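HpcH/HpaI aldolase (Desulfitobacterium hafniense, PDB 3QZ6) belongs to the HpcH/HpaI aldolase/citrate lyase family and folds as a closed barrel of eight parallel strands ringed by helices. Local coordinates at residues P27-V30 with R31-E35; V97-A100 with E101-R104; V156-I159 with D160-L163. One frame throughout, in Å; residues are numbered along the deposited sequence.

Interaction 1. Residues P27-V30 with R31-E35; sequences PDIV and RIYAE
Three successive i to i+4 backbone bonds, Ile32 N to Asp28 O, Tyr33 N to Ile29 O and Ala34 N to Val30 O, carry the chain from Asp28 to Ala34 through the first turns of helix 29-35. At Tyr33 N the distance to Ile29 O is 2.9 Å and the N-H···O angle 154°. On the face that carries Ile29 and Tyr33, one turn apart, the isoleucine lies over the phenol ring. Its CG1 sits 4.0 Å from the centroid of the Tyr33 ring and only 16° off the ring normal, a CH-pi contact displaced somewhat toward the CE2 and CZ rim. With CG1 opposite the backbone N, the Ile29 branch lies over the ring, and its CD1 also comes within 4.0 Å of Tyr33 CZ. Ile29 CD1 lies 4.4 Å from Ile32 CB, a looser apolar contact.

The helix is the connection between strands 16-21 and 40-44, a beta-alpha-beta crossover of the TIM-barrel fold. Its apolar face is shared with Leu21 of the first strand and with Leu58 and Val61 of helix 52-65, while Leu23 of the second subunit packs on Asp28 and Ile32.

Asp28 and Arg31 run side by side, pointing the same way, and form a salt bridge in which Arg31 NH1 donates to Asp28 OD1 at a modelled 2.9 Å, a value to be read with caution because OD1 is too close to a neighbouring atom. The carboxylate oxygen meets the guanidinium at its edge, with the two planes 44° apart. A bend at chi3 of Arg31 folds the guanidinium back toward the aspartate.

Interaction 2. Residues V97-A100 with E101-R104; sequences VQSA and ETMR
Ser99 is the N-cap of helix 100-110, whose first turn faces back onto the loop leaving strand 91-94. Ser99 OG accepts from Thr102 N at 3.5 Å, a long, weak capping bond that is nonetheless fairly straight (159°); a second weak bond runs from the same N-H to Ser99 O. With chi1 at 65°, OG stands between the serine's own N and carbonyl carbon, turned toward the open amide end of the helix. A water ties the preceding loop to this turn, accepting from Gln98 N and lying 2.7 Å from Thr102 OG1.

Arg104 N closes the first full turn on Ala100 O at 2.8 Å. The arginine chain bends at chi3 and brings one guanidinium face over the Ala100 carbonyl carbon, with Arg104 NH2 3.4 Å from Ala100 CB. Glu101 OE1 forms a salt bridge with Arg104 NE at 3.3 Å, the hydrogen bond within it being weak.

On the buried side, the side chains of Val97 and Met103, the latter present as selenomethionine, cross at about a right angle, Met103 CE pressing tightly on Val97 CG2 at 3.3 Å. Both also pack on Ala148 of strand 145-150. A capped helix start seated on neighbouring strands in this way fits the strand-to-helix loops of a TIM barrel.

Interaction 3. Residues V156-I159 with D160-L163; sequences VEDI and DSIL
Asp158 and Ser161 face each other across the start of helix 159-163, yet their polar groups are joined through water. Asp158 occupies the N-cap position without making a direct capping bond. Its carboxylate swings forward with CG opposite the backbone N (chi1 -165°), and Asp158 OD1 comes to 3.3 Å from Ser161 CB, alongside the serine rather than at its N-H. One water donates to Asp158 OD1 at 2.7 Å and accepts from Ser161 N, doing by relay what a cap would do directly. A second water donates to Asp158 OD2 at 2.6 Å and also bonds to Ser161 OG, so each carboxylate oxygen receives a water hydrogen.

The amide of Asp160, one residue earlier, is met in a similar manner. A third water accepts from Asp160 N at 3.0 Å while donating to Glu157 O and to Asp160 OD2, linking the last carbonyl of helix 153-157 with the beginning of its successor. The strongest partner of the Asp160 carboxylate is Arg206, in a salt bridge with OD2; OD1 is hydrogen-bonded to Gln207, also on helix 191-207.

The remaining amides find backbone partners. Ile159 N donates to Val156 O, Ile162 N to Asp158 O at 3.3 Å, and Leu163 N to Ile159 O at 2.9 Å, the last nearly straight at 165°. Ile159 and Leu163, one turn apart, cross at a slant, Ile159 CG1 lying 3.6 Å from Leu163 CD1, and Ile159 packs outward on Val200 and Ala203.

Two short helices thus meet at a break in helical geometry at Asp158, beyond which the amides of Asp160 and Ser161 are served by bound water, with acidic groups near the positive end of the second helix dipole, a placement that would probably favour their ionised forms.

In the fold
Interactions 2 and 3 are neighbours in space as well as in the barrel order, with centres about 9 Å apart: the start of helix 100-110 rests against helix 159-163. Ala100 CB lies 3.6 Å from Ser161 O, and Ile162 packs at the junction, its CG2 3.7 Å from Val97 CG1. Interaction 1 lies on the opposite side of the chain's centre, about 33 Å from interaction 2 and 36 Å from interaction 3 between centres, and touches neither. It differs in surroundings too, since the second subunit packs against it and a bound zinc ion lies about 7 Å from the Pro27 side chain, whereas residues 97-104 and 156-163 touch no other chain of the assembly.

Interaction 1. Residues P27-V30 with R31-E35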
# COMPACT_ATOMS: atom_id res chain seq x y z
N PRO A 27 -1.81 10.18 -0.32
CA PRO A 27 -1.37 10.85 0.91
C PRO A 27 -1.98 10.26 2.19
O PRO A 27 -1.47 10.53 3.29
CB PRO A 27 -1.84 12.29 0.73
CG PRO A 27 -1.97 12.47 -0.77
CD PRO A 27 -2.41 11.12 -1.29
N ASP A 28 -3.06 9.50 2.08
CA ASP A 28 -3.62 8.87 3.27
C ASP A 28 -2.68 7.82 3.86
O ASP A 28 -2.90 7.38 5.00
CB ASP A 28 -5.00 8.25 2.98
CG ASP A 28 -6.12 9.27 3.06
OD1 ASP A 28 -6.01 10.20 3.88
OD2 ASP A 28 -7.12 9.14 2.33
N ILE A 29 -1.65 7.42 3.13
CA ILE A 29 -0.64 6.53 3.70
C ILE A 29 -0.07 7.18 4.96
O ILE A 29 0.34 6.50 5.90
CB ILE A 29 0.51 6.20 2.73
CG1 ILE A 29 1.38 5.06 3.29
CG2 ILE A 29 1.40 7.44 2.45
CD1 ILE A 29 0.61 3.78 3.52
N VAL A 30 -0.05 8.51 4.98
CA VAL A 30 0.48 9.24 6.15
C VAL A 30 -0.39 9.02 7.38
O VAL A 30 0.11 8.85 8.49
CB VAL A 30 0.56 10.75 5.87
CG1 VAL A 30 0.96 11.51 7.14
CG2 VAL A 30 1.53 11.04 4.73
N ARG A 31 -1.70 9.03 7.19
CA ARG A 31 -2.62 8.81 8.31
C ARG A 31 -2.56 7.36 8.78
O ARG A 31 -2.68 7.08 9.99
CB ARG A 31 -4.03 9.19 7.90
CG ARG A 31 -4.14 10.61 7.38
CD ARG A 31 -5.37 10.72 6.47
NE ARG A 31 -6.53 10.93 7.29
CZ ARG A 31 -7.81 10.80 6.94
NH1 ARG A 31 -8.22 10.45 5.72
NH2 ARG A 31 -8.70 11.05 7.88
N ILE A 32 -2.37 6.44 7.85
CA ILE A 32 -2.20 5.03 8.21
C ILE A 32 -0.93 4.86 9.04
O ILE A 32 -0.93 4.16 10.05
CB ILE A 32 -2.15 4.15 6.96
CG1 ILE A 32 -3.58 3.95 6.42
CG2 ILE A 32 -1.52 2.80 7.29
CD1 ILE A 32 -3.64 3.25 5.07
N TYR A 33 0.14 5.52 8.62
CA TYR A 33 1.41 5.42 9.33
C TYR A 33 1.36 6.07 10.72
O TYR A 33 1.94 5.56 11.68
CB TYR A 33 2.56 5.98 8.47
CG TYR A 33 3.07 5.00 7.41
CD1 TYR A 33 2.64 3.67 7.39
CD2 TYR A 33 3.99 5.39 6.46
CE1 TYR A 33 3.12 2.76 6.44
CE2 TYR A 33 4.48 4.51 5.49
CZ TYR A 33 4.05 3.19 5.49
OH TYR A 33 4.54 2.31 4.54
N ALA A 34 0.66 7.19 10.83
CA ALA A 34 0.50 7.82 12.14
C ALA A 34 -0.23 6.87 13.07
O ALA A 34 0.17 6.67 14.21
CB ALA A 34 -0.27 9.12 12.00
N GLU A 35 -1.31 6.27 12.58
CA GLU A 35 -2.12 5.37 13.40
C GLU A 35 -1.35 4.12 13.79
O GLU A 35 -1.55 3.56 14.87
CB GLU A 35 -3.44 5.02 12.68
CG GLU A 35 -4.28 3.95 13.38
CD GLU A 35 -4.84 4.40 14.73
OE1 GLU A 35 -4.82 5.62 15.03
OE2 GLU A 35 -5.31 3.53 15.49

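Interaction 2. Residues V97-A100 with E101-R104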
# COMPACT_ATOMS: atom_id res chain seq x y z
N VAL A 97 27.32 7.89 1.13
CA VAL A 97 28.21 8.99 1.51
C VAL A 97 29.63 8.46 1.61
O VAL A 97 29.89 7.50 2.33
CB VAL A 97 27.82 9.60 2.84
CG1 VAL A 97 28.84 10.67 3.23
CG2 VAL A 97 26.42 10.18 2.76
N GLN A 98 30.56 9.09 0.89
CA GLN A 98 31.93 8.60 0.87
C GLN A 98 32.99 9.60 1.33
O GLN A 98 34.17 9.27 1.36
CB GLN A 98 32.29 8.12 -0.54
CG GLN A 98 31.51 6.91 -0.99
CD GLN A 98 32.20 6.22 -2.15
OE1 GLN A 98 33.28 5.65 -2.00
NE2 GLN A 98 31.58 6.29 -3.33
N SER A 99 32.60 10.83 1.67
CA SER A 99 33.60 11.82 2.07
C SER A 99 32.98 12.95 2.87
O SER A 99 31.78 13.18 2.82
CB SER A 99 34.24 12.44 0.83
OG SER A 99 33.26 13.17 0.11
N ALA A 100 33.83 13.66 3.61
CA ALA A 100 33.39 14.83 4.36
C ALA A 100 32.78 15.85 3.40
O ALA A 100 31.83 16.54 3.75
CB ALA A 100 34.55 15.45 5.13
N GLU A 101 33.33 15.93 2.19
CA GLU A 101 32.91 16.97 1.27
C GLU A 101 31.42 16.87 0.93
O GLU A 101 30.72 17.87 0.85
CB GLU A 101 33.76 16.96 -0.01
CG GLU A 101 33.35 18.04 -1.02
CD GLU A 101 33.26 19.44 -0.40
OE1 GLU A 101 34.16 19.81 0.39
OE2 GLU A 101 32.28 20.16 -0.71
N THR A 102 30.93 15.65 0.74
CA THR A 102 29.51 15.45 0.45
C THR A 102 28.65 15.99 1.58
O THR A 102 27.62 16.61 1.35
CB THR A 102 29.20 13.96 0.23
OG1 THR A 102 29.91 13.50 -0.93
CG2 THR A 102 27.71 13.74 0.03
N MSE A 103 29.07 15.74 2.82
CA MSE A 103 28.35 16.25 3.98
C MSE A 103 28.45 17.77 4.08
O MSE A 103 27.47 18.44 4.41
CB MSE A 103 28.87 15.60 5.26
CG MSE A 103 28.53 14.13 5.39
SE MSE A 103 26.58 13.80 5.32
CE MSE A 103 26.42 13.40 3.52
N ARG A 104 29.63 18.32 3.82
CA ARG A 104 29.78 19.77 3.87
C ARG A 104 28.82 20.43 2.88
O ARG A 104 28.18 21.43 3.19
CB ARG A 104 31.22 20.21 3.62
CG ARG A 104 32.13 19.99 4.82
CD ARG A 104 33.46 20.72 4.68
NE ARG A 104 34.34 20.06 3.72
CZ ARG A 104 35.23 19.13 4.04
NH1 ARG A 104 35.98 18.58 3.10
NH2 ARG A 104 35.35 18.74 5.31
O HOH W 1 29.80 10.84 -1.31

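Interaction 3. Residues V156-I159 with D160-L163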
# COMPACT_ATOMS: atom_id res chain seq x y z
N VAL A 156 33.50 3.51 5.48
CA VAL A 156 33.73 2.96 6.81
C VAL A 156 35.15 3.30 7.30
O VAL A 156 35.34 3.72 8.45
CB VAL A 156 33.53 1.44 6.82
CG1 VAL A 156 33.90 0.86 8.17
CG2 VAL A 156 32.08 1.12 6.48
N GLU A 157 36.13 3.14 6.42
CA GLU A 157 37.51 3.45 6.76
C GLU A 157 37.70 4.93 7.07
O GLU A 157 38.53 5.30 7.89
CB GLU A 157 38.44 3.04 5.63
CG GLU A 157 38.53 1.54 5.39
CD GLU A 157 39.29 1.20 4.12
OE1 GLU A 157 39.50 -0.01 3.86
OE2 GLU A 157 39.68 2.13 3.39
N ASP A 158 36.93 5.78 6.39
CA ASP A 158 37.08 7.22 6.55
C ASP A 158 35.96 7.82 7.39
O ASP A 158 35.68 9.02 7.31
CB ASP A 158 37.13 7.89 5.17
CG ASP A 158 37.65 9.31 5.23
OD1 ASP A 158 38.43 9.61 6.16
OD2 ASP A 158 37.27 10.12 4.36
N ILE A 159 35.34 6.99 8.22
CA ILE A 159 34.09 7.37 8.87
C ILE A 159 34.22 8.56 9.83
O ILE A 159 33.33 9.39 9.91
CB ILE A 159 33.42 6.15 9.58
CG1 ILE A 159 32.01 6.52 10.06
CG2 ILE A 159 34.30 5.64 10.72
CD1 ILE A 159 31.06 6.87 8.91
N ASP A 160 35.33 8.66 10.55
CA ASP A 160 35.47 9.76 11.50
C ASP A 160 35.44 11.12 10.79
O ASP A 160 34.83 12.07 11.27
CB ASP A 160 36.75 9.62 12.32
CG ASP A 160 36.61 8.58 13.41
OD1 ASP A 160 36.02 8.91 14.46
OD2 ASP A 160 37.07 7.44 13.20
N SER A 161 36.11 11.19 9.64
CA SER A 161 36.11 12.40 8.84
C SER A 161 34.69 12.73 8.35
O SER A 161 34.25 13.88 8.35
CB SER A 161 37.05 12.22 7.64
OG SER A 161 37.09 13.38 6.85
N ILE A 162 33.96 11.72 7.93
CA ILE A 162 32.61 11.96 7.44
C ILE A 162 31.70 12.47 8.56
O ILE A 162 30.98 13.46 8.38
CB ILE A 162 32.02 10.71 6.78
CG1 ILE A 162 32.82 10.38 5.51
CG2 ILE A 162 30.52 10.91 6.46
CD1 ILE A 162 32.55 9.02 4.91
N LEU A 163 31.74 11.82 9.71
CA LEU A 163 30.83 12.15 10.81
C LEU A 163 31.23 13.37 11.64
O LEU A 163 30.45 13.84 12.46
CB LEU A 163 30.63 10.94 11.73
CG LEU A 163 30.08 9.69 11.04
CD1 LEU A 163 29.78 8.59 12.06
CD2 LEU A 163 28.83 10.04 10.24
O HOH W 2 37.94 7.10 10.42
O HOH W 3 36.36 12.55 4.05
O HOH W 4 38.46 9.53 8.89